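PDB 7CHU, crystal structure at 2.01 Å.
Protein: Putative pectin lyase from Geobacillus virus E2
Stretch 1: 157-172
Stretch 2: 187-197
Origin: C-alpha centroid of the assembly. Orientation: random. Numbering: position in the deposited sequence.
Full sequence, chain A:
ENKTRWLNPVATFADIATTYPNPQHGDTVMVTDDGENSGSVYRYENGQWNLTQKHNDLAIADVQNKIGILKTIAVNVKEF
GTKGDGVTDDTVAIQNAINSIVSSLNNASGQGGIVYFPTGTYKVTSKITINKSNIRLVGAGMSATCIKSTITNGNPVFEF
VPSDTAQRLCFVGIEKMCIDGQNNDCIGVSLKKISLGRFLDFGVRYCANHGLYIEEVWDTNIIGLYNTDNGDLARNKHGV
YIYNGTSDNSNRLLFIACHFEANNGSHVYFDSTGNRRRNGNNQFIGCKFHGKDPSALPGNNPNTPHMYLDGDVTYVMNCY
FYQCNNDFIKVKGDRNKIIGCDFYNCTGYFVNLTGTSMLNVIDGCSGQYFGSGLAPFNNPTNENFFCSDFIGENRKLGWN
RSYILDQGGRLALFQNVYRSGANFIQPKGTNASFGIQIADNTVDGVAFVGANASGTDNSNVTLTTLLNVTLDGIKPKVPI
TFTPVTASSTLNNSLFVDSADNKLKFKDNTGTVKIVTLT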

ATOM      1  N   VAL A 157     -14.121  -9.022 -25.358  1.00 15.14           N
ATOM      2  CA  VAL A 157     -13.794  -7.910 -26.250  1.00 16.50           C
ATOM      3  C   VAL A 157     -12.323  -7.977 -26.628  1.00 18.08           C
ATOM      4  O   VAL A 157     -11.964  -7.968 -27.812  1.00 15.89           O
ATOM      5  CB  VAL A 157     -14.141  -6.561 -25.590  1.00 16.25           C
ATOM      6  CG1 VAL A 157     -13.813  -5.417 -26.528  1.00 17.58           C
ATOM      7  CG2 VAL A 157     -15.596  -6.496 -25.234  1.00 19.15           C
ATOM      8  N   PHE A 158     -11.449  -8.088 -25.623  1.00 14.82           N
ATOM      9  CA  PHE A 158     -10.020  -8.302 -25.824  1.00 16.90           C
ATOM     10  C   PHE A 158      -9.662  -9.655 -25.229  1.00 17.79           C
ATOM     11  O   PHE A 158      -9.794  -9.846 -24.016  1.00 13.87           O
ATOM     12  CB  PHE A 158      -9.182  -7.214 -25.142  1.00 15.15           C
ATOM     13  CG  PHE A 158      -9.287  -5.867 -25.776  1.00 16.94           C
ATOM     14  CD1 PHE A 158      -9.016  -5.694 -27.130  1.00 18.64           C
ATOM     15  CD2 PHE A 158      -9.619  -4.758 -25.010  1.00 18.33           C
ATOM     16  CE1 PHE A 158      -9.092  -4.435 -27.706  1.00 21.22           C
ATOM     17  CE2 PHE A 158      -9.693  -3.501 -25.579  1.00 18.93           C
ATOM     18  CZ  PHE A 158      -9.438  -3.335 -26.924  1.00 16.09           C
ATOM     19  N   GLU A 159      -9.135 -10.555 -26.064  1.00 13.74           N
ATOM     20  CA  GLU A 159      -8.621 -11.846 -25.624  1.00 15.17           C
ATOM     21  C   GLU A 159      -7.096 -11.824 -25.694  1.00 17.21           C
ATOM     22  O   GLU A 159      -6.523 -11.735 -26.789  1.00 17.17           O
ATOM     23  CB  GLU A 159      -9.190 -12.986 -26.488  1.00 14.78           C
ATOM     24  CG  GLU A 159      -8.838 -14.384 -25.952  1.00 16.65           C
ATOM     25  CD  GLU A 159      -9.198 -15.550 -26.918  1.00 22.88           C
ATOM     26  OE1 GLU A 159      -9.109 -15.391 -28.156  1.00 27.01           O
ATOM     27  OE2 GLU A 159      -9.549 -16.647 -26.433  1.00 27.43           O
ATOM     28  N   PHE A 160      -6.442 -11.937 -24.533  1.00 13.19           N
ATOM     29  CA  PHE A 160      -4.998 -12.130 -24.430  1.00 14.23           C
ATOM     30  C   PHE A 160      -4.776 -13.606 -24.132  1.00 13.20           C
ATOM     31  O   PHE A 160      -5.177 -14.088 -23.071  1.00 16.92           O
ATOM     32  CB  PHE A 160      -4.363 -11.280 -23.313  1.00 13.61           C
ATOM     33  CG  PHE A 160      -4.464  -9.776 -23.499  1.00 14.07           C
ATOM     34  CD1 PHE A 160      -5.640  -9.104 -23.183  1.00 14.89           C
ATOM     35  CD2 PHE A 160      -3.368  -9.036 -23.950  1.00 15.11           C
ATOM     36  CE1 PHE A 160      -5.728  -7.726 -23.332  1.00 16.40           C
ATOM     37  CE2 PHE A 160      -3.442  -7.662 -24.102  1.00 14.18           C
ATOM     38  CZ  PHE A 160      -4.636  -7.007 -23.805  1.00 14.91           C
ATOM     39  N   VAL A 161      -4.126 -14.323 -25.050  1.00 17.76           N
ATOM     40  CA  VAL A 161      -3.825 -15.746 -24.875  1.00 16.08           C
ATOM     41  C   VAL A 161      -2.689 -16.060 -25.844  1.00 17.56           C
ATOM     42  O   VAL A 161      -2.689 -15.521 -26.954  1.00 15.25           O
ATOM     43  CB  VAL A 161      -5.066 -16.620 -25.145  1.00 14.73           C
ATOM     44  CG1 VAL A 161      -5.531 -16.503 -26.622  1.00 19.22           C
ATOM     45  CG2 VAL A 161      -4.822 -18.093 -24.813  1.00 18.90           C
ATOM     46  N   PRO A 162      -1.721 -16.909 -25.501  1.00 15.80           N
ATOM     47  CA  PRO A 162      -0.672 -17.233 -26.476  1.00 17.23           C
ATOM     48  C   PRO A 162      -1.258 -18.006 -27.642  1.00 22.33           C
ATOM     49  O   PRO A 162      -2.109 -18.876 -27.460  1.00 18.04           O
ATOM     50  CB  PRO A 162       0.313 -18.099 -25.679  1.00 19.08           C
ATOM     51  CG  PRO A 162      -0.530 -18.669 -24.523  1.00 19.03           C
ATOM     52  CD  PRO A 162      -1.487 -17.555 -24.195  1.00 16.32           C
ATOM     53  N   SER A 163      -0.784 -17.691 -28.856  1.00 20.57           N
ATOM     54  CA  SER A 163      -1.219 -18.478 -30.003  1.00 23.55           C
ATOM     55  C   SER A 163      -0.830 -19.946 -29.844  1.00 25.20           C
ATOM     56  O   SER A 163      -1.572 -20.833 -30.271  1.00 27.28           O
ATOM     57  CB  SER A 163      -0.635 -17.901 -31.294  1.00 28.63           C
ATOM     58  OG  SER A 163       0.789 -17.879 -31.249  1.00 26.17           O
ATOM     59  N   ASP A 164       0.322 -20.215 -29.235  1.00 22.37           N
ATOM     60  CA  ASP A 164       0.803 -21.558 -28.930  1.00 25.12           C
ATOM     61  C   ASP A 164       0.663 -21.775 -27.419  1.00 25.79           C
ATOM     62  O   ASP A 164       1.369 -21.131 -26.636  1.00 22.71           O
ATOM     63  CB  ASP A 164       2.255 -21.680 -29.378  1.00 23.24           C
ATOM     64  CG  ASP A 164       2.828 -23.080 -29.189  1.00 35.58           C
ATOM     65  OD1 ASP A 164       2.134 -23.972 -28.626  1.00 32.88           O
ATOM     66  OD2 ASP A 164       3.994 -23.277 -29.613  1.00 35.25           O
ATOM     67  N   THR A 165      -0.225 -22.683 -26.997  1.00 25.34           N
ATOM     68  CA  THR A 165      -0.437 -22.845 -25.556  1.00 26.63           C
ATOM     69  C   THR A 165       0.613 -23.710 -24.872  1.00 27.97           C
ATOM     70  O   THR A 165       0.463 -24.007 -23.680  1.00 28.60           O
ATOM     71  CB  THR A 165      -1.818 -23.422 -25.260  1.00 31.50           C
ATOM     72  OG1 THR A 165      -2.015 -24.597 -26.052  1.00 33.28           O
ATOM     73  CG2 THR A 165      -2.909 -22.391 -25.557  1.00 31.60           C
ATOM     74  N   ALA A 166       1.650 -24.138 -25.582  1.00 28.85           N
ATOM     75  CA  ALA A 166       2.815 -24.740 -24.949  1.00 27.44           C
ATOM     76  C   ALA A 166       3.754 -23.687 -24.365  1.00 29.02           C
ATOM     77  O   ALA A 166       4.730 -24.041 -23.687  1.00 22.42           O
ATOM     78  CB  ALA A 166       3.560 -25.608 -25.971  1.00 28.07           C
ATOM     79  N   GLN A 167       3.472 -22.408 -24.633  1.00 25.75           N
ATOM     80  CA  GLN A 167       4.246 -21.237 -24.278  1.00 27.19           C
ATOM     81  C   GLN A 167       3.373 -20.279 -23.476  1.00 24.38           C
ATOM     82  O   GLN A 167       2.173 -20.505 -23.264  1.00 20.98           O
ATOM     83  CB  GLN A 167       4.773 -20.508 -25.527  1.00 24.79           C
ATOM     84  CG  GLN A 167       5.453 -21.330 -26.584  1.00 31.21           C
ATOM     85  CD  GLN A 167       6.370 -20.452 -27.410  1.00 31.44           C
ATOM     86  OE1 GLN A 167       7.168 -19.688 -26.851  1.00 35.75           O
ATOM     87  NE2 GLN A 167       6.240 -20.518 -28.731  1.00 29.47           N
ATOM     88  N   ARG A 168       3.968 -19.166 -23.080  1.00 20.81           N
ATOM     89  CA  ARG A 168       3.233 -18.137 -22.368  1.00 19.87           C
ATOM     90  C   ARG A 168       3.279 -16.816 -23.122  1.00 23.76           C
ATOM     91  O   ARG A 168       4.143 -16.574 -23.969  1.00 19.95           O
ATOM     92  CB  ARG A 168       3.789 -17.985 -20.964  1.00 22.16           C
ATOM     93  CG  ARG A 168       3.738 -19.308 -20.214  1.00 22.11           C
ATOM     94  CD  ARG A 168       4.044 -19.126 -18.768  1.00 20.31           C
ATOM     95  NE  ARG A 168       3.008 -18.358 -18.089  1.00 23.14           N
ATOM     96  CZ  ARG A 168       1.882 -18.885 -17.626  1.00 21.83           C
ATOM     97  NH1 ARG A 168       1.643 -20.190 -17.775  1.00 19.66           N
ATOM     98  NH2 ARG A 168       1.002 -18.110 -16.999  1.00 20.28           N
ATOM     99  N   LEU A 169       2.308 -15.975 -22.808  1.00 18.39           N
ATOM    100  CA  LEU A 169       2.288 -14.594 -23.244  1.00 19.22           C
ATOM    101  C   LEU A 169       2.880 -13.741 -22.134  1.00 18.31           C
ATOM    102  O   LEU A 169       2.409 -13.816 -20.996  1.00 15.41           O
ATOM    103  CB  LEU A 169       0.847 -14.170 -23.528  1.00 19.79           C
ATOM    104  CG  LEU A 169       0.670 -13.060 -24.531  1.00 20.00           C
ATOM    105  CD1 LEU A 169       1.184 -13.561 -25.863  1.00 24.61           C
ATOM    106  CD2 LEU A 169      -0.801 -12.731 -24.614  1.00 22.51           C
ATOM    107  N   CYS A 170       3.886 -12.918 -22.455  1.00 11.92           N
ATOM    108  CA  CYS A 170       4.572 -12.127 -21.436  1.00 16.12           C
ATOM    109  C   CYS A 170       4.495 -10.626 -21.692  1.00 16.22           C
ATOM    110  O   CYS A 170       4.490 -10.164 -22.841  1.00 12.32           O
ATOM    111  CB  CYS A 170       6.044 -12.532 -21.317  1.00 16.19           C
ATOM    112  SG  CYS A 170       6.272 -14.245 -20.866  1.00 26.71           S
ATOM    113  N   PHE A 171       4.440  -9.871 -20.589  1.00 16.64           N
ATOM    114  CA  PHE A 171       4.565  -8.408 -20.609  1.00 13.98           C
ATOM    115  C   PHE A 171       3.483  -7.746 -21.460  1.00 17.97           C
ATOM    116  O   PHE A 171       3.763  -6.807 -22.208  1.00 18.85           O
ATOM    117  CB  PHE A 171       5.947  -7.982 -21.101  1.00 17.91           C
ATOM    118  CG  PHE A 171       7.089  -8.582 -20.320  1.00 17.75           C
ATOM    119  CD1 PHE A 171       7.427  -8.084 -19.054  1.00 18.05           C
ATOM    120  CD2 PHE A 171       7.829  -9.630 -20.854  1.00 18.74           C
ATOM    121  CE1 PHE A 171       8.483  -8.637 -18.347  1.00 17.85           C
ATOM    122  CE2 PHE A 171       8.897 -10.186 -20.162  1.00 21.40           C
ATOM    123  CZ  PHE A 171       9.224  -9.695 -18.908  1.00 16.75           C
ATOM    124  N   VAL A 172       2.249  -8.237 -21.375  1.00 15.41           N
ATOM    125  CA  VAL A 172       1.117  -7.592 -22.042  1.00 13.82           C
ATOM    126  C   VAL A 172       0.407  -6.688 -21.043  1.00 15.69           C
ATOM    127  O   VAL A 172       0.631  -6.762 -19.836  1.00 15.07           O
ATOM    128  CB  VAL A 172       0.135  -8.614 -22.664  1.00 13.69           C
ATOM    129  CG1 VAL A 172       0.769  -9.340 -23.881  1.00 14.77           C
ATOM    130  CG2 VAL A 172      -0.341  -9.611 -21.607  1.00 16.43           C
ATOM    131  N   ILE A 187     -17.515 -10.998 -22.361  1.00 13.50           N
ATOM    132  CA  ILE A 187     -16.476 -10.787 -21.359  1.00 12.81           C
ATOM    133  C   ILE A 187     -15.750  -9.492 -21.724  1.00 13.44           C
ATOM    134  O   ILE A 187     -15.527  -9.221 -22.901  1.00 15.84           O
ATOM    135  CB  ILE A 187     -15.510 -11.988 -21.316  1.00 13.84           C
ATOM    136  CG1 ILE A 187     -16.254 -13.259 -20.855  1.00 18.91           C
ATOM    137  CG2 ILE A 187     -14.270 -11.679 -20.418  1.00 12.31           C
ATOM    138  CD1 ILE A 187     -15.523 -14.552 -21.195  1.00 18.60           C
ATOM    139  N   GLY A 188     -15.411  -8.673 -20.735  1.00 16.61           N
ATOM    140  CA  GLY A 188     -14.710  -7.449 -21.071  1.00 14.37           C
ATOM    141  C   GLY A 188     -13.307  -7.740 -21.537  1.00 13.73           C
ATOM    142  O   GLY A 188     -12.925  -7.408 -22.664  1.00 15.56           O
ATOM    143  N   VAL A 189     -12.528  -8.387 -20.677  1.00 12.86           N
ATOM    144  CA  VAL A 189     -11.133  -8.701 -20.955  1.00 14.08           C
ATOM    145  C   VAL A 189     -10.896 -10.117 -20.479  1.00 13.58           C
ATOM    146  O   VAL A 189     -11.282 -10.467 -19.356  1.00 14.99           O
ATOM    147  CB  VAL A 189     -10.160  -7.738 -20.236  1.00 16.52           C
ATOM    148  CG1 VAL A 189      -8.708  -8.198 -20.418  1.00 12.91           C
ATOM    149  CG2 VAL A 189     -10.369  -6.302 -20.700  1.00 15.32           C
ATOM    150  N   SER A 190     -10.259 -10.921 -21.319  1.00 13.95           N
ATOM    151  CA  SER A 190      -9.875 -12.283 -20.979  1.00 13.19           C
ATOM    152  C   SER A 190      -8.365 -12.410 -21.000  1.00 13.80           C
ATOM    153  O   SER A 190      -7.728 -12.046 -21.997  1.00 14.72           O
ATOM    154  CB  SER A 190     -10.486 -13.285 -21.961  1.00 16.31           C
ATOM    155  OG  SER A 190     -10.233 -14.610 -21.543  1.00 17.54           O
ATOM    156  N   LEU A 191      -7.807 -12.982 -19.928  1.00 12.45           N
ATOM    157  CA  LEU A 191      -6.373 -13.194 -19.763  1.00 14.02           C
ATOM    158  C   LEU A 191      -6.119 -14.674 -19.505  1.00 15.98           C
ATOM    159  O   LEU A 191      -6.748 -15.267 -18.621  1.00 16.16           O
ATOM    160  CB  LEU A 191      -5.799 -12.351 -18.595  1.00 11.27           C
ATOM    161  CG  LEU A 191      -6.095 -10.843 -18.521  1.00 14.17           C
ATOM    162  CD1 LEU A 191      -5.368 -10.177 -17.312  1.00 13.70           C
ATOM    163  CD2 LEU A 191      -5.709 -10.126 -19.816  1.00 13.64           C
ATOM    164  N   LYS A 192      -5.203 -15.276 -20.266  1.00 12.54           N
ATOM    165  CA  LYS A 192      -4.944 -16.701 -20.100  1.00 13.95           C
ATOM    166  C   LYS A 192      -3.492 -16.998 -20.423  1.00 13.89           C
ATOM    167  O   LYS A 192      -3.007 -16.582 -21.479  1.00 14.58           O
ATOM    168  CB  LYS A 192      -5.851 -17.547 -21.007  1.00 17.85           C
ATOM    169  CG  LYS A 192      -5.581 -19.056 -20.912  1.00 17.59           C
ATOM    170  CD  LYS A 192      -6.673 -19.849 -21.603  1.00 21.10           C
ATOM    171  CE  LYS A 192      -6.400 -21.339 -21.517  1.00 28.85           C
ATOM    172  NZ  LYS A 192      -7.579 -22.128 -22.014  1.00 29.32           N
ATOM    173  N   LYS A 193      -2.823 -17.721 -19.524  1.00 12.72           N
ATOM    174  CA  LYS A 193      -1.437 -18.169 -19.709  1.00 14.04           C
ATOM    175  C   LYS A 193      -0.507 -16.982 -19.955  1.00 18.36           C
ATOM    176  O   LYS A 193       0.350 -16.985 -20.847  1.00 15.91           O
ATOM    177  CB  LYS A 193      -1.339 -19.213 -20.823  1.00 14.46           C
ATOM    178  CG  LYS A 193      -1.858 -20.581 -20.373  1.00 19.17           C
ATOM    179  CD  LYS A 193      -1.804 -21.592 -21.525  1.00 23.34           C
ATOM    180  CE  LYS A 193      -2.476 -22.904 -21.160  1.00 20.52           C
ATOM    181  NZ  LYS A 193      -1.701 -23.612 -20.123  1.00 28.50           N
ATOM    182  N   ILE A 194      -0.691 -15.950 -19.139  1.00 14.20           N
ATOM    183  CA  ILE A 194       0.049 -14.703 -19.244  1.00 14.60           C
ATOM    184  C   ILE A 194       1.016 -14.633 -18.075  1.00 15.24           C
ATOM    185  O   ILE A 194       0.686 -15.061 -16.964  1.00 14.71           O
ATOM    186  CB  ILE A 194      -0.910 -13.498 -19.238  1.00 18.17           C
ATOM    187  CG1 ILE A 194      -1.700 -13.425 -20.538  1.00 19.58           C
ATOM    188  CG2 ILE A 194      -0.187 -12.193 -18.945  1.00 19.23           C
ATOM    189  CD1 ILE A 194      -2.726 -12.292 -20.480  1.00 20.63           C
ATOM    190  N   SER A 195       2.205 -14.098 -18.323  1.00 13.05           N
ATOM    191  CA  SER A 195       3.171 -13.806 -17.269  1.00 15.13           C
ATOM    192  C   SER A 195       3.551 -12.338 -17.336  1.00 17.15           C
ATOM    193  O   SER A 195       3.634 -11.754 -18.427  1.00 15.67           O
ATOM    194  CB  SER A 195       4.446 -14.655 -17.403  1.00 16.92           C
ATOM    195  OG  SER A 195       4.212 -15.992 -17.023  1.00 21.07           O
ATOM    196  N   LEU A 196       3.795 -11.747 -16.165  1.00 14.06           N
ATOM    197  CA  LEU A 196       4.405 -10.415 -16.071  1.00 15.69           C
ATOM    198  C   LEU A 196       3.573  -9.349 -16.786  1.00 15.04           C
ATOM    199  O   LEU A 196       4.110  -8.436 -17.418  1.00 14.57           O
ATOM    200  CB  LEU A 196       5.840 -10.444 -16.586  1.00 13.57           C
ATOM    201  CG  LEU A 196       6.762 -11.240 -15.654  1.00 20.71           C
ATOM    202  CD1 LEU A 196       7.884 -11.999 -16.372  1.00 25.75           C
ATOM    203  CD2 LEU A 196       7.326 -10.303 -14.625  1.00 20.04           C
ATOM    204  N   GLY A 197       2.251  -9.455 -16.660  1.00 13.08           N
ATOM    205  CA  GLY A 197       1.376  -8.417 -17.163  1.00 14.32           C
ATOM    206  C   GLY A 197       1.439  -7.160 -16.309  1.00 16.19           C
ATOM    207  O   GLY A 197       1.688  -7.207 -15.097  1.00 12.75           O
TER
HETATM  208  O   HOH W   1      -7.711 -15.364 -22.555  1.00 21.05           O
HETATM  209  O   HOH W   2       1.352 -22.524 -21.439  1.00 26.42           O

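Two parallel strand pairings, Phe158–Phe160 beside Val189–Leu191 and Leu169–Cys170 beside Ile194–Ser195, join the stretches and, with the loops between them, bury 1005 Å² in total. The largest share falls to Lys193, followed by Arg168 and Phe160. Lys193 sits where the second stretch passes from one pairing to the next, with phi/psi of 57/45°. The first stretch makes the same passage by a longer loop, which contains a type I turn from Asp164 to Gln167, and the lysine side chain packs against that loop. Lys193 CB lies 3.8 Å from Pro162 CD, and Lys193 CD lies 4.2 Å from Thr165 CB. The chain is extended through chi2 and chi3 and bends at chi4 (m). Water 2 donates to Thr165 O and Gln167 O, both at 2.8 Å, and accepts a weak hydrogen bond from Lys193 NZ at 3.5 Å, so the amino group is tied loosely to the two carbonyls flanking Ala166. The Lys193 backbone opens the second pairing: Leu169 N donates to Lys193 O at 2.9 Å, and Ser195 N returns a bond to Leu169 O at 2.7 Å. Phe171 N continues the alternation to Ser195 O at 3.0 Å.

Arg168 leaves its backbone sideways, but its end comes nearer to the second stretch. The guanidinium uses its edge for two hydrogen bonds, Arg168 NE to Ser195 OG at 2.9 Å and Arg168 NH2 to Ile194 O at 3.1 Å, while Lys193 C lies over one of its faces. One planar group thus holds both a side-chain hydroxyl and a backbone carbonyl of consecutive residues.

Phe160 combines strand pairing with apolar packing. Phe160 N donates to Ser190 O at 2.8 Å, a nearly straight bond (169°), whereas Lys192 N reaches Phe160 O at 3.0 Å in a weak, bent one (133°). Water 1 also donates to Phe160 O at 2.9 Å and lies 2.8 Å from Ser190 OG, with which it is hydrogen-bonded, linking the two strands a second way. The side chain shares a sheet face with Val189, Leu191 and Ile194: Phe160 CD1 is 3.5 Å from Leu191 CD2, Phe160 CE1 is 4.2 Å from Val189 CG1, and Phe160 CB is 3.4 Å from Ile194 CD1, so apolar packing spans both pairings. Ile194 CG2 extends this packing to Val172 CG2 at 3.7 Å. Farther along, Leu196 CB sits over the face of the Phe171 ring, 4.0 Å from its centroid, in a CH-pi contact.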